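Local structure of putative iron-regulated protein A (Parabacteroides distasonis ATCC 8503, 4ECG) at residues A[173-176]-A[177-181]. The protein is an imelysin-like member of peptidase family M75, putatively iron-regulated, that binds calcium ions, although its precise function has not been established. Sequence-based numbering, arbitrary orientation.
Sequences ELEY and LKLVS
Near the start of helix 171-196, in the largely helical imelysin fold, Tyr-176 and Val-180 meet one turn apart on the buried side while Glu-175 and Lys-178 pair on a more exposed one. Four successive i to i+4 backbone bonds, from Leu-177 N to Glu-173 O through Val-180 N to Tyr-176 O, identify the alpha-helix; the last measures 2.9 Å and is nearly straight at 173°. Val-180 CG2 lies at the edge of the Tyr-176 ring, close to its plane and 3.4 Å from CE1, so the methyl abuts the ring rim rather than covering a face. The ring reaches this place because Tyr-176 CG stands opposite the backbone N, at a chi1 of -164°. Ile-118, Ile-121 and Ile-122 of helix 115-124 and Thr-150 and Met-154 of helix 147-155 also touch the Tyr-176 side chain, and its OH is hydrogen-bonded to Leu-145 O, which ties the helix to neighbouring parts of the fold.

On the partly exposed flank, Glu-175 bends at chi2 (63°), carrying its carboxylate forward, toward Lys-178 and Leu-179. Its OE1 forms a salt bridge with Lys-178 NZ, but at 3.5 Å the hydrogen bond is weak, which suggests modest electrostatic help rather than a firm clasp. The lysine's aliphatic part also passes the carboxylate, with Lys-178 CD 3.8 Å from Glu-175 OE2. The second carboxylate oxygen faces Leu-179 as well, whose CG sits 4.0 Å from Glu-175 OE2.

The carbonyl oxygen of Leu-177 is gripped twice: it accepts both Ser-181 N at 3.1 Å and the hydroxyl Ser-181 OG at 2.7 Å, the two donors arriving from opposite faces of the carbonyl plane.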
loop_
_atom_site.group_PDB
_atom_site.type_symbol
_atom_site.label_atom_id
_atom_site.label_comp_id
_atom_site.label_asym_id
_atom_site.label_seq_id
_atom_site.Cartn_x
_atom_site.Cartn_y
_atom_site.Cartn_z
ATOM N N GLU A 173 -8.563 10.555 24.255
ATOM C CA GLU A 173 -8.123 9.573 23.290
ATOM C C GLU A 173 -9.238 9.297 22.304
ATOM O O GLU A 173 -8.959 9.040 21.158
ATOM C CB GLU A 173 -7.745 8.327 24.037
ATOM C CG GLU A 173 -7.191 7.203 23.202
ATOM C CD GLU A 173 -6.848 5.991 24.044
ATOM O OE1 GLU A 173 -7.119 6.022 25.271
ATOM O OE2 GLU A 173 -6.276 5.027 23.477
ATOM N N LEU A 174 -10.497 9.393 22.740
ATOM C CA LEU A 174 -11.647 9.231 21.854
ATOM C C LEU A 174 -11.723 10.377 20.865
ATOM O O LEU A 174 -11.944 10.173 19.662
ATOM C CB LEU A 174 -12.963 9.156 22.644
ATOM C CG LEU A 174 -13.164 7.782 23.326
ATOM C CD1 LEU A 174 -14.199 7.916 24.425
ATOM C CD2 LEU A 174 -13.546 6.665 22.345
ATOM N N GLU A 175 -11.561 11.591 21.353
ATOM C CA GLU A 175 -11.546 12.711 20.443
ATOM C C GLU A 175 -10.339 12.592 19.451
ATOM O O GLU A 175 -10.432 12.932 18.254
ATOM C CB GLU A 175 -11.540 14.017 21.235
ATOM C CG GLU A 175 -11.660 15.230 20.338
ATOM C CD GLU A 175 -12.985 15.324 19.535
ATOM O OE1 GLU A 175 -14.034 14.746 20.009
ATOM O OE2 GLU A 175 -12.957 16.001 18.437
ATOM N N TYR A 176 -9.218 12.058 19.945
ATOM C CA TYR A 176 -8.030 11.880 19.126
ATOM C C TYR A 176 -8.392 10.941 17.969
ATOM O O TYR A 176 -8.234 11.287 16.821
ATOM C CB TYR A 176 -6.909 11.358 20.047
ATOM C CG TYR A 176 -5.478 11.434 19.523
ATOM C CD1 TYR A 176 -5.168 11.355 18.150
ATOM C CD2 TYR A 176 -4.421 11.539 20.405
ATOM C CE1 TYR A 176 -3.861 11.345 17.695
ATOM C CE2 TYR A 176 -3.125 11.562 19.938
ATOM C CZ TYR A 176 -2.851 11.486 18.592
ATOM O OH TYR A 176 -1.536 11.566 18.189
ATOM N N LEU A 177 -8.968 9.783 18.299
ATOM C CA LEU A 177 -9.446 8.784 17.346
ATOM C C LEU A 177 -10.378 9.393 16.286
ATOM O O LEU A 177 -10.281 9.050 15.100
ATOM C CB LEU A 177 -10.149 7.630 18.069
ATOM C CG LEU A 177 -10.793 6.503 17.211
ATOM C CD1 LEU A 177 -9.733 5.852 16.287
ATOM C CD2 LEU A 177 -11.573 5.445 18.050
ATOM N N LYS A 178 -11.277 10.265 16.700
ATOM C CA LYS A 178 -12.185 10.949 15.775
ATOM C C LYS A 178 -11.385 11.846 14.829
ATOM O O LYS A 178 -11.609 11.819 13.616
ATOM C CB LYS A 178 -13.177 11.808 16.541
ATOM C CG LYS A 178 -14.329 12.400 15.732
ATOM C CD LYS A 178 -15.054 13.536 16.451
ATOM C CE LYS A 178 -16.366 13.145 17.138
ATOM N NZ LYS A 178 -16.878 14.262 18.039
ATOM N N LEU A 179 -10.425 12.602 15.365
ATOM C CA LEU A 179 -9.670 13.547 14.534
ATOM C C LEU A 179 -8.780 12.840 13.503
ATOM O O LEU A 179 -8.717 13.247 12.351
ATOM C CB LEU A 179 -8.860 14.518 15.395
ATOM C CG LEU A 179 -9.729 15.518 16.147
ATOM C CD1 LEU A 179 -8.898 16.118 17.262
ATOM C CD2 LEU A 179 -10.252 16.581 15.176
ATOM N N VAL A 180 -8.137 11.761 13.951
ATOM C CA VAL A 180 -7.370 10.948 13.107
ATOM C C VAL A 180 -8.202 10.367 11.946
ATOM O O VAL A 180 -7.780 10.423 10.787
ATOM C CB VAL A 180 -6.684 9.882 13.952
ATOM C CG1 VAL A 180 -6.238 8.740 13.079
ATOM C CG2 VAL A 180 -5.556 10.536 14.812
ATOM N N SER A 181 -9.405 9.882 12.258
ATOM C CA SER A 181 -10.283 9.309 11.278
ATOM C C SER A 181 -10.892 10.376 10.328
ATOM O O SER A 181 -11.062 10.080 9.148
ATOM C CB SER A 181 -11.406 8.539 11.969
ATOM O OG SER A 181 -10.932 7.611 12.924
#